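Xyloglucan-specific endo-beta-1,4-glucanase GH12 (Aspergillus niveus, PDB 4NPR) probably hydrolyses internal beta-1,4-glucosidic linkages of xyloglucan, with retention of the anomeric configuration, to release xyloglucan oligosaccharides. Local coordinates at residues N43-Q48 and V83-N88; T72-S77 and S229-T234; T107-Y112 and T190-G195; V121-F126 and I139-G144. One frame throughout, in Å; residues are numbered along the deposited sequence.

Contact 1 of 4, residues N43-Q48 and V83-N88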
# COMPACT_ATOMS: atom_id res chain seq x y z
N ASN A 43 -9.31 -8.28 -2.89
CA ASN A 43 -9.52 -7.72 -4.22
C ASN A 43 -9.90 -6.22 -4.03
O ASN A 43 -9.29 -5.33 -4.64
CB ASN A 43 -10.62 -8.52 -4.94
CG ASN A 43 -10.56 -8.43 -6.44
OD1 ASN A 43 -9.52 -8.31 -7.05
ND2 ASN A 43 -11.70 -8.53 -7.05
N ASN A 44 -10.89 -5.95 -3.18
CA ASN A 44 -11.15 -4.59 -2.68
C ASN A 44 -11.31 -3.56 -3.82
O ASN A 44 -10.54 -2.63 -3.97
CB ASN A 44 -10.02 -4.21 -1.70
CG ASN A 44 -10.20 -2.84 -1.04
OD1 ASN A 44 -11.30 -2.37 -0.84
ND2 ASN A 44 -9.10 -2.22 -0.69
N LEU A 45 -12.35 -3.76 -4.61
CA LEU A 45 -12.63 -2.90 -5.74
C LEU A 45 -13.45 -1.66 -5.31
O LEU A 45 -14.40 -1.26 -5.96
CB LEU A 45 -13.39 -3.70 -6.80
CG LEU A 45 -12.72 -4.98 -7.28
CD1 LEU A 45 -13.41 -5.55 -8.51
CD2 LEU A 45 -11.28 -4.66 -7.62
N TRP A 46 -13.06 -1.05 -4.21
CA TRP A 46 -13.88 0.01 -3.62
C TRP A 46 -14.24 1.14 -4.61
O TRP A 46 -15.26 1.80 -4.44
CB TRP A 46 -13.18 0.56 -2.38
CG TRP A 46 -11.93 1.31 -2.62
CD1 TRP A 46 -10.66 0.82 -2.54
CD2 TRP A 46 -11.79 2.70 -2.96
NE1 TRP A 46 -9.74 1.82 -2.81
CE2 TRP A 46 -10.42 2.97 -3.08
CE3 TRP A 46 -12.70 3.73 -3.18
CZ2 TRP A 46 -9.93 4.23 -3.38
CZ3 TRP A 46 -12.21 4.99 -3.47
CH2 TRP A 46 -10.83 5.23 -3.57
N GLY A 47 -13.44 1.33 -5.65
CA GLY A 47 -13.59 2.46 -6.50
C GLY A 47 -14.12 2.13 -7.85
O GLY A 47 -14.00 3.00 -8.73
N GLN A 48 -14.65 0.91 -8.04
CA GLN A 48 -15.33 0.47 -9.29
C GLN A 48 -16.24 1.49 -9.88
O GLN A 48 -16.31 1.61 -11.09
CB GLN A 48 -16.34 -0.64 -9.02
CG GLN A 48 -15.81 -2.03 -8.84
CD GLN A 48 -16.87 -3.08 -9.12
OE1 GLN A 48 -18.00 -2.98 -8.66
NE2 GLN A 48 -16.48 -4.12 -9.89
N VAL A 83 -8.91 6.38 -7.91
CA VAL A 83 -8.45 5.03 -7.70
C VAL A 83 -9.67 4.11 -7.85
O VAL A 83 -10.74 4.39 -7.30
CB VAL A 83 -7.88 4.84 -6.29
CG1 VAL A 83 -7.53 3.42 -6.05
CG2 VAL A 83 -6.66 5.74 -6.05
N LYS A 84 -9.50 3.03 -8.59
CA LYS A 84 -10.54 2.08 -8.75
C LYS A 84 -10.50 0.98 -7.70
O LYS A 84 -11.50 0.31 -7.49
CB LYS A 84 -10.46 1.43 -10.14
CG LYS A 84 -10.35 2.41 -11.31
CD LYS A 84 -11.37 3.52 -11.16
CE LYS A 84 -11.45 4.28 -12.45
NZ LYS A 84 -10.39 5.32 -12.48
N SER A 85 -9.36 0.76 -7.07
CA SER A 85 -9.24 -0.38 -6.18
C SER A 85 -7.93 -0.37 -5.38
O SER A 85 -7.04 0.47 -5.57
CB SER A 85 -9.31 -1.68 -7.00
OG SER A 85 -8.19 -1.77 -7.93
N PHE A 86 -7.81 -1.32 -4.47
CA PHE A 86 -6.61 -1.46 -3.75
C PHE A 86 -6.52 -2.90 -3.26
O PHE A 86 -6.69 -3.17 -2.06
CB PHE A 86 -6.56 -0.49 -2.57
CG PHE A 86 -5.33 -0.66 -1.73
CD1 PHE A 86 -4.05 -0.70 -2.33
CD2 PHE A 86 -5.43 -0.83 -0.36
CE1 PHE A 86 -2.89 -0.88 -1.56
CE2 PHE A 86 -4.28 -0.99 0.43
CZ PHE A 86 -3.01 -1.04 -0.17
N ALA A 87 -6.26 -3.80 -4.21
CA ALA A 87 -5.98 -5.18 -3.90
C ALA A 87 -4.62 -5.21 -3.23
O ALA A 87 -3.67 -4.66 -3.74
CB ALA A 87 -5.93 -6.00 -5.17
N ASN A 88 -4.56 -5.90 -2.10
CA ASN A 88 -3.44 -5.84 -1.19
C ASN A 88 -3.43 -7.06 -0.32
O ASN A 88 -4.46 -7.70 -0.10
CB ASN A 88 -3.56 -4.63 -0.27
CG ASN A 88 -4.74 -4.73 0.66
OD1 ASN A 88 -4.61 -5.07 1.84
ND2 ASN A 88 -5.92 -4.45 0.14

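Contact 2 of 4, residues T72-S77 and S229-T234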
# COMPACT_ATOMS: atom_id res chain seq x y z
N THR A 72 -2.62 -9.81 -9.22
CA THR A 72 -3.88 -9.33 -9.65
C THR A 72 -3.82 -8.85 -11.11
O THR A 72 -2.78 -8.38 -11.57
CB THR A 72 -4.35 -8.23 -8.69
OG1 THR A 72 -5.70 -7.88 -9.01
CG2 THR A 72 -3.50 -7.01 -8.78
N LYS A 73 -4.95 -8.93 -11.80
CA LYS A 73 -5.06 -8.62 -13.20
C LYS A 73 -6.22 -7.73 -13.39
O LYS A 73 -7.26 -7.95 -12.78
CB LYS A 73 -5.30 -9.90 -13.97
CG LYS A 73 -4.13 -10.86 -13.80
CD LYS A 73 -4.27 -12.19 -14.50
CE LYS A 73 -2.90 -12.87 -14.49
NZ LYS A 73 -3.03 -14.33 -14.20
N TRP A 74 -6.09 -6.75 -14.27
CA TRP A 74 -7.11 -5.75 -14.37
C TRP A 74 -7.09 -4.95 -15.64
O TRP A 74 -6.06 -4.83 -16.29
CB TRP A 74 -7.06 -4.78 -13.15
CG TRP A 74 -5.76 -4.01 -12.91
CD1 TRP A 74 -4.74 -4.37 -12.06
CD2 TRP A 74 -5.35 -2.76 -13.50
NE1 TRP A 74 -3.73 -3.43 -12.10
CE2 TRP A 74 -4.07 -2.44 -12.98
CE3 TRP A 74 -5.95 -1.89 -14.40
CZ2 TRP A 74 -3.39 -1.28 -13.32
CZ3 TRP A 74 -5.25 -0.72 -14.76
CH2 TRP A 74 -3.98 -0.44 -14.22
N SER A 75 -8.25 -4.41 -15.99
CA SER A 75 -8.35 -3.33 -16.93
C SER A 75 -9.39 -2.38 -16.37
O SER A 75 -10.42 -2.83 -15.88
CB SER A 75 -8.86 -3.83 -18.28
OG SER A 75 -8.00 -4.81 -18.82
N TRP A 76 -9.10 -1.08 -16.46
CA TRP A 76 -9.98 -0.00 -16.00
C TRP A 76 -9.89 1.18 -16.95
O TRP A 76 -8.82 1.49 -17.50
CB TRP A 76 -9.57 0.48 -14.61
CG TRP A 76 -9.75 -0.49 -13.52
CD1 TRP A 76 -8.79 -1.04 -12.78
CD2 TRP A 76 -10.98 -1.01 -13.04
NE1 TRP A 76 -9.32 -1.90 -11.86
CE2 TRP A 76 -10.68 -1.89 -12.00
CE3 TRP A 76 -12.30 -0.82 -13.40
CZ2 TRP A 76 -11.66 -2.59 -11.30
CZ3 TRP A 76 -13.30 -1.52 -12.70
CH2 TRP A 76 -12.97 -2.40 -11.66
N SER A 77 -11.01 1.85 -17.13
CA SER A 77 -10.95 3.13 -17.83
C SER A 77 -12.00 4.06 -17.31
O SER A 77 -12.89 3.64 -16.54
CB SER A 77 -11.01 2.97 -19.32
OG SER A 77 -12.27 2.52 -19.68
N SER A 229 -5.06 -1.32 -19.55
CA SER A 229 -5.65 -2.61 -20.03
C SER A 229 -4.62 -3.71 -19.96
O SER A 229 -3.42 -3.44 -20.15
CB SER A 229 -6.21 -2.51 -21.47
OG SER A 229 -5.51 -1.57 -22.23
N ASN A 230 -5.10 -4.93 -19.71
CA ASN A 230 -4.28 -6.14 -19.57
C ASN A 230 -3.12 -5.98 -18.62
O ASN A 230 -2.00 -6.44 -18.91
CB ASN A 230 -3.78 -6.62 -20.92
CG ASN A 230 -4.93 -6.89 -21.86
OD1 ASN A 230 -5.77 -7.75 -21.61
ND2 ASN A 230 -5.01 -6.11 -22.92
N ALA A 231 -3.38 -5.32 -17.49
CA ALA A 231 -2.37 -5.16 -16.49
C ALA A 231 -2.31 -6.42 -15.70
O ALA A 231 -3.31 -7.12 -15.51
CB ALA A 231 -2.66 -3.99 -15.58
N VAL A 232 -1.09 -6.72 -15.28
CA VAL A 232 -0.81 -7.87 -14.45
C VAL A 232 0.21 -7.36 -13.47
O VAL A 232 1.27 -6.87 -13.87
CB VAL A 232 -0.24 -9.06 -15.24
CG1 VAL A 232 -0.11 -10.28 -14.32
CG2 VAL A 232 -1.12 -9.41 -16.44
N PHE A 233 -0.16 -7.39 -12.20
CA PHE A 233 0.72 -7.04 -11.11
C PHE A 233 1.04 -8.36 -10.38
O PHE A 233 0.15 -9.04 -9.89
CB PHE A 233 0.03 -6.05 -10.18
CG PHE A 233 0.79 -5.77 -8.92
CD1 PHE A 233 2.02 -5.11 -8.96
CD2 PHE A 233 0.29 -6.17 -7.69
CE1 PHE A 233 2.71 -4.85 -7.82
CE2 PHE A 233 0.98 -5.87 -6.52
CZ PHE A 233 2.18 -5.22 -6.59
N THR A 234 2.32 -8.69 -10.37
CA THR A 234 2.86 -9.96 -9.96
C THR A 234 3.71 -9.66 -8.76
O THR A 234 4.71 -8.95 -8.85
CB THR A 234 3.78 -10.54 -11.07
OG1 THR A 234 3.05 -10.66 -12.29
CG2 THR A 234 4.30 -11.90 -10.72

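Contact 3 of 4, residues T107-Y112 and T190-G195. With SO4 (sulfate ion), chain C.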
# COMPACT_ATOMS: atom_id res chain seq x y z
N THR A 107 10.01 -7.53 3.11
CA THR A 107 10.69 -7.74 1.84
C THR A 107 9.64 -7.92 0.75
O THR A 107 8.69 -8.66 0.94
CB THR A 107 11.64 -8.98 1.89
OG1 THR A 107 12.70 -8.77 2.85
CG2 THR A 107 12.25 -9.28 0.47
N TRP A 108 9.85 -7.27 -0.39
CA TRP A 108 8.84 -7.21 -1.42
C TRP A 108 9.55 -7.19 -2.75
O TRP A 108 10.45 -6.41 -2.94
CB TRP A 108 8.00 -5.92 -1.29
CG TRP A 108 6.67 -5.88 -2.01
CD1 TRP A 108 6.07 -6.89 -2.71
CD2 TRP A 108 5.73 -4.80 -2.00
NE1 TRP A 108 4.84 -6.48 -3.18
CE2 TRP A 108 4.60 -5.21 -2.73
CE3 TRP A 108 5.73 -3.53 -1.43
CZ2 TRP A 108 3.51 -4.39 -2.93
CZ3 TRP A 108 4.64 -2.71 -1.62
CH2 TRP A 108 3.54 -3.15 -2.37
N LYS A 109 9.12 -8.07 -3.64
CA LYS A 109 9.51 -8.07 -5.00
C LYS A 109 8.24 -8.07 -5.86
O LYS A 109 7.35 -8.95 -5.68
CB LYS A 109 10.33 -9.33 -5.28
CG LYS A 109 10.58 -9.62 -6.76
CD LYS A 109 11.30 -8.43 -7.37
CE LYS A 109 11.93 -8.78 -8.71
NZ LYS A 109 10.88 -8.71 -9.75
N TRP A 110 8.13 -7.15 -6.81
CA TRP A 110 6.96 -7.08 -7.71
C TRP A 110 7.34 -6.72 -9.12
O TRP A 110 8.44 -6.25 -9.40
CB TRP A 110 5.93 -6.06 -7.23
CG TRP A 110 6.46 -4.65 -7.09
CD1 TRP A 110 7.02 -4.14 -6.01
CD2 TRP A 110 6.49 -3.60 -8.10
NE1 TRP A 110 7.43 -2.82 -6.24
CE2 TRP A 110 7.11 -2.48 -7.52
CE3 TRP A 110 6.07 -3.52 -9.42
CZ2 TRP A 110 7.27 -1.27 -8.19
CZ3 TRP A 110 6.27 -2.29 -10.12
CH2 TRP A 110 6.86 -1.21 -9.49
N ASN A 111 6.37 -6.95 -9.99
CA ASN A 111 6.45 -6.62 -11.41
C ASN A 111 5.10 -6.19 -12.02
O ASN A 111 4.07 -6.71 -11.67
CB ASN A 111 7.00 -7.82 -12.18
CG ASN A 111 7.33 -7.46 -13.60
OD1 ASN A 111 8.22 -6.61 -13.83
ND2 ASN A 111 6.55 -8.00 -14.57
N TYR A 112 5.12 -5.25 -12.96
CA TYR A 112 3.92 -4.85 -13.67
C TYR A 112 4.10 -5.12 -15.14
O TYR A 112 5.18 -4.89 -15.68
CB TYR A 112 3.60 -3.34 -13.48
CG TYR A 112 2.28 -3.08 -12.73
CD1 TYR A 112 1.08 -3.55 -13.22
CD2 TYR A 112 2.26 -2.37 -11.55
CE1 TYR A 112 -0.10 -3.31 -12.57
CE2 TYR A 112 1.07 -2.11 -10.88
CZ TYR A 112 -0.12 -2.60 -11.39
OH TYR A 112 -1.31 -2.38 -10.71
N THR A 190 11.05 1.24 -7.96
CA THR A 190 11.81 0.32 -7.15
C THR A 190 11.04 -0.99 -6.95
O THR A 190 10.23 -1.12 -6.04
CB THR A 190 12.05 0.96 -5.79
OG1 THR A 190 12.74 2.22 -6.00
CG2 THR A 190 12.86 0.06 -4.91
N ASN A 191 11.30 -1.97 -7.83
CA ASN A 191 10.59 -3.21 -7.77
C ASN A 191 11.15 -4.23 -6.81
O ASN A 191 10.51 -5.22 -6.59
CB ASN A 191 10.43 -3.81 -9.16
CG ASN A 191 11.61 -4.65 -9.57
OD1 ASN A 191 12.41 -5.09 -8.76
ND2 ASN A 191 11.68 -4.92 -10.83
N SER A 192 12.31 -3.99 -6.23
CA SER A 192 12.87 -4.90 -5.20
C SER A 192 13.20 -4.09 -3.97
O SER A 192 13.82 -3.04 -4.12
CB SER A 192 14.18 -5.55 -5.69
OG SER A 192 13.91 -6.41 -6.77
N PHE A 193 12.82 -4.58 -2.79
CA PHE A 193 13.00 -3.86 -1.54
C PHE A 193 13.08 -4.78 -0.34
O PHE A 193 12.31 -5.69 -0.22
CB PHE A 193 11.82 -2.89 -1.29
CG PHE A 193 11.85 -2.20 0.08
CD1 PHE A 193 12.73 -1.16 0.33
CD2 PHE A 193 10.98 -2.58 1.09
CE1 PHE A 193 12.77 -0.54 1.58
CE2 PHE A 193 11.01 -1.98 2.33
CZ PHE A 193 11.90 -0.95 2.58
N SER A 194 14.00 -4.49 0.57
CA SER A 194 14.08 -5.14 1.88
C SER A 194 14.51 -4.12 2.95
O SER A 194 15.54 -3.46 2.84
CB SER A 194 15.05 -6.34 1.84
OG SER A 194 15.04 -7.07 3.06
N GLY A 195 13.67 -3.95 3.97
CA GLY A 195 13.96 -2.95 5.00
C GLY A 195 13.06 -2.89 6.20
O GLY A 195 12.02 -3.52 6.25
S SO4 C . 11.53 -13.26 3.35
O1 SO4 C . 12.31 -12.07 2.92
O2 SO4 C . 10.23 -13.20 2.63
O3 SO4 C . 12.29 -14.48 2.96
O4 SO4 C . 11.30 -13.25 4.83

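Contact 4 of 4, residues V121-F126 and I139-G144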
# COMPACT_ATOMS: atom_id res chain seq x y z
N VAL A 121 2.14 1.35 -6.62
CA VAL A 121 2.49 0.18 -5.83
C VAL A 121 2.97 0.72 -4.49
O VAL A 121 3.90 1.48 -4.43
CB VAL A 121 3.61 -0.67 -6.48
CG1 VAL A 121 3.79 -1.98 -5.71
CG2 VAL A 121 3.29 -0.95 -7.95
N ALA A 122 2.34 0.27 -3.41
CA ALA A 122 2.38 0.99 -2.17
C ALA A 122 2.10 0.08 -1.00
O ALA A 122 1.27 -0.85 -1.10
CB ALA A 122 1.35 2.11 -2.21
N TYR A 123 2.86 0.32 0.08
CA TYR A 123 2.44 0.03 1.43
C TYR A 123 1.45 1.10 1.84
O TYR A 123 1.59 2.27 1.46
CB TYR A 123 3.57 0.08 2.46
CG TYR A 123 4.67 -0.91 2.26
CD1 TYR A 123 5.73 -0.64 1.38
CD2 TYR A 123 4.69 -2.09 2.95
CE1 TYR A 123 6.76 -1.55 1.19
CE2 TYR A 123 5.72 -3.00 2.80
CZ TYR A 123 6.75 -2.74 1.90
OH TYR A 123 7.79 -3.66 1.76
N ASP A 124 0.46 0.66 2.62
CA ASP A 124 -0.51 1.48 3.30
C ASP A 124 -0.61 1.08 4.78
O ASP A 124 -1.09 0.00 5.10
CB ASP A 124 -1.85 1.27 2.62
CG ASP A 124 -2.67 2.52 2.58
OD1 ASP A 124 -2.18 3.58 3.04
OD2 ASP A 124 -3.81 2.46 2.08
N MET A 125 -0.12 1.93 5.67
CA MET A 125 -0.10 1.68 7.09
C MET A 125 -0.90 2.74 7.85
O MET A 125 -0.76 3.93 7.60
CB MET A 125 1.32 1.69 7.60
CG MET A 125 2.21 0.68 6.92
SD MET A 125 3.88 0.88 7.55
CE MET A 125 4.46 2.16 6.45
N PHE A 126 -1.70 2.29 8.80
CA PHE A 126 -2.70 3.11 9.41
C PHE A 126 -2.47 3.22 10.91
O PHE A 126 -2.12 2.22 11.55
CB PHE A 126 -4.03 2.46 9.14
CG PHE A 126 -4.49 2.60 7.73
CD1 PHE A 126 -5.07 3.78 7.30
CD2 PHE A 126 -4.30 1.56 6.82
CE1 PHE A 126 -5.48 3.93 5.99
CE2 PHE A 126 -4.73 1.68 5.52
CZ PHE A 126 -5.32 2.88 5.09
N ILE A 139 -0.09 6.35 6.42
CA ILE A 139 1.24 6.46 5.85
C ILE A 139 1.40 5.52 4.65
O ILE A 139 1.20 4.30 4.75
CB ILE A 139 2.28 6.14 6.89
CG1 ILE A 139 2.29 7.23 7.95
CG2 ILE A 139 3.66 6.07 6.26
CD1 ILE A 139 1.32 7.01 9.06
N MET A 140 1.74 6.08 3.52
CA MET A 140 1.92 5.28 2.34
C MET A 140 3.38 5.34 1.93
O MET A 140 4.06 6.36 2.09
CB MET A 140 1.07 5.78 1.17
CG MET A 140 -0.37 6.09 1.50
SD MET A 140 -1.42 6.00 -0.00
CE MET A 140 -1.50 4.26 -0.44
N VAL A 141 3.85 4.24 1.38
CA VAL A 141 5.18 4.18 0.85
C VAL A 141 5.07 3.61 -0.53
O VAL A 141 4.77 2.43 -0.70
CB VAL A 141 6.12 3.35 1.73
CG1 VAL A 141 7.49 3.33 1.11
CG2 VAL A 141 6.16 3.94 3.15
N TRP A 142 5.28 4.49 -1.50
CA TRP A 142 5.15 4.15 -2.91
C TRP A 142 6.50 3.67 -3.44
O TRP A 142 7.46 4.44 -3.55
CB TRP A 142 4.67 5.35 -3.70
CG TRP A 142 3.27 5.81 -3.45
CD1 TRP A 142 2.55 5.74 -2.27
CD2 TRP A 142 2.42 6.44 -4.39
NE1 TRP A 142 1.29 6.26 -2.44
CE2 TRP A 142 1.19 6.71 -3.73
CE3 TRP A 142 2.55 6.79 -5.72
CZ2 TRP A 142 0.11 7.31 -4.39
CZ3 TRP A 142 1.47 7.39 -6.39
CH2 TRP A 142 0.28 7.64 -5.73
N LEU A 143 6.57 2.40 -3.82
CA LEU A 143 7.74 1.94 -4.56
C LEU A 143 7.61 2.21 -6.04
O LEU A 143 8.61 2.17 -6.80
CB LEU A 143 7.97 0.46 -4.28
CG LEU A 143 8.14 0.18 -2.80
CD1 LEU A 143 8.44 -1.28 -2.68
CD2 LEU A 143 9.23 1.02 -2.11
N GLY A 144 6.37 2.49 -6.45
CA GLY A 144 6.02 2.57 -7.87
C GLY A 144 5.00 3.65 -8.10
O GLY A 144 3.97 3.67 -7.44

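Contact 1 of 4, residues N43-Q48 and V83-N88
The carboxamide of Asn-44 meets the backbone of Phe-86, its ND2 donating to Phe-86 O over 2.9 Å. The nitrogen arrives from above the carbonyl plane, 44° out of it, while the amide of Asn-88 gives a second N-H to the same oxygen at a smaller tilt. Two side-chain donors therefore grip one buried carbonyl and hold the peptide between Phe-86 and Ala-87. With CG anti to the backbone N (chi1 -177°), Asn-44 brings ND2 close to CB of Phe-86 as well, and its amide stands at 70° to the phenyl ring. The backbones join in where Phe-86 N donates to Asn-44 O (3.1 Å). This is loop packing within the beta jelly roll of family 12: residues 43-48 follow strand 39-42, and residues 83-88 lead into strand 87-97 of the same sheet. An inverse gamma turn centred on Leu-45 overlaps a type I turn from Leu-45 to Gln-48, and Gly-47 N within the latter donates to Lys-84 O. The end of the Trp-46 indole lies against the other segment. Its CZ2 lies 3.6 Å from Val-83 CB, Val-83 O sits over one face of the indole, and CB of Phe-86 lies at the ring edge. Leu-45 CD2 packs against Ser-85 CB at 3.6 Å, while the hydroxyl of Ser-85 bonds to Gln-56.

Contact 2 of 4, residues T72-S77 and S229-T234
Ala-231 sets its methyl group squarely over the indole of Trp-74, and this is the tight part of the contact. CB stands 3.6 Å from the centroid of the six-membered ring, 20° off the normal, a CH-pi contact in which CE2 of Trp-74 is the nearest ring atom. The indole gets beneath the methyl because CG of Trp-74 lies between its own backbone N and carbonyl carbon (chi1 59°). Its NE1 bonds to the hydroxyl of Tyr-112, which helps fix the rotation of the ring. On the same buried face Thr-72 brings CG2 to the edge of the Phe-233 ring, 3.9 Å from Phe-233 CB, while its OG1 is taken up by Thr-58 and by Cys-57 O. Behind both pairs runs an antiparallel ladder in one sheet of the jelly roll, where strands 67-77 and 231-240 are neighbours: Thr-72 with Phe-233 and Trp-74 with Ala-231 are its hydrogen-bonded pairs. The other face is looser. Lys-73 and Val-232, a non-hydrogen-bonded pair, lie side by side and point the same way, with Lys-73 CE 3.8 Å from CG1 of Val-232; the lysine is exposed. At the end of the ladder, where the chain turns a corner at Ser-229 and Asn-230, the side chain of Ser-75 takes over from the backbone: its OG accepts from Asn-230 N at 3.0 Å.

Contact 3 of 4, residues T107-Y112 and T190-G195
Trp-110 lays its indole against Asn-191, whose CA sits over one face, 3.8 Å from the centroid of the five-membered ring. The side chain reaches toward the 190-195 segment because CG lies between the backbone N and the carbonyl carbon (chi1 58°). That turn also carries NE1 to within 3.3 Å of Thr-190 O, a weak and bent bond. The amide of Asn-191 stands at 74° to the indole plane, and CB of Asn-191 lies 3.2 Å from Trp-110 O. Meanwhile OD1 of Asn-191 accepts from the hydroxyl of the following Ser-192 over 2.8 Å, which holds the amide in place.

Lys-109 is shaped quite differently. Its CG starts anti to the backbone N, then the chain bends at chi2 (59°) and folds toward the 190-195 segment, alongside Asn-191. CD of Lys-109 approaches Ser-192 OG at 3.4 Å, and CE passes OD1 of Asn-191. Further along this polar face, Thr-107 and Ser-194 join their hydroxyls, OG1 to OG, at 2.9 Å. A sulfate ion, probably from the crystallisation liquor, lies near Thr-107 OG1; it is also bonded by Thr-67 and Ser-239.

On the opposite, buried face, Trp-108 and Phe-193 both reach Leu-143 and Tyr-123, residues of the other sheet. Between their backbones run two N-H to O bonds, with Trp-108 N to Phe-193 O the shorter at 2.9 Å. Thr-107, Lys-109, Ser-192 and Ser-194 thus share one face, and the two aromatic rings the face toward the other sheet, at the edge of the smaller sheet of the family 12 jelly-roll sandwich, where strand 192-196 is an outermost strand within the chain.

Contact 4 of 4, residues V121-F126 and I139-G144
Asp-124 and Met-140 face each other across a beta hairpin, strands 117-128 and 137-146, in the larger sheet of the jelly roll. They form a non-hydrogen-bonded antiparallel pair, flanked by the hydrogen-bonded pairs Tyr-123 with Val-141 and Met-125 with Ile-139. Met-140 can be followed outward. Its CB lies 3.6 Å from Tyr-123 O and, within its own strand, at the edge of the Trp-142 ring. CG comes 3.5 Å from OD1 of Asp-124. SD accepts a weak but straight bond from the indole NE1 of Trp-142. At chi3 (70°) the chain bends back toward the partner strand, so that CE ends beside the Asp-124 carboxylate, 3.6 Å from OD1, and touches Ala-122 CB. OD1 of Asp-124 also lies close to the carboxylate of Glu-138. On the other face Met-125 CE touches CG2 of both Ile-139 and Val-141. A classic beta bulge interrupts the register, where Leu-143 and Gly-144 both face Val-121: Val-121 O takes Leu-143 N at 2.9 Å and, more weakly, Gly-144 N at 3.3 Å.

The four contacts sample both sheets of one jelly-roll sandwich. Contacts 2 and 3 belong to the six-stranded sheet, about 18 Å apart between centres and joined where strand 231-240 runs beside strand 105-113. Contacts 1 and 4 reach the nine-stranded sheet, with centres about 15 Å apart; there Phe-86 packs on Asp-124. Between the layers, Phe-233 of contact 2 meets Val-121 of contact 4, and Trp-108 of contact 3 meets Tyr-123, forming an aromatic and aliphatic core. Along the chain, contact 1 interleaves with contact 2, whereas contact 4 falls within the span of contact 3, itself within that of contact 2. Trp-76 of 72-77 packs on Lys-84, Gln-48 and Leu-45, joining the loops of contact 1 to the six-stranded sheet.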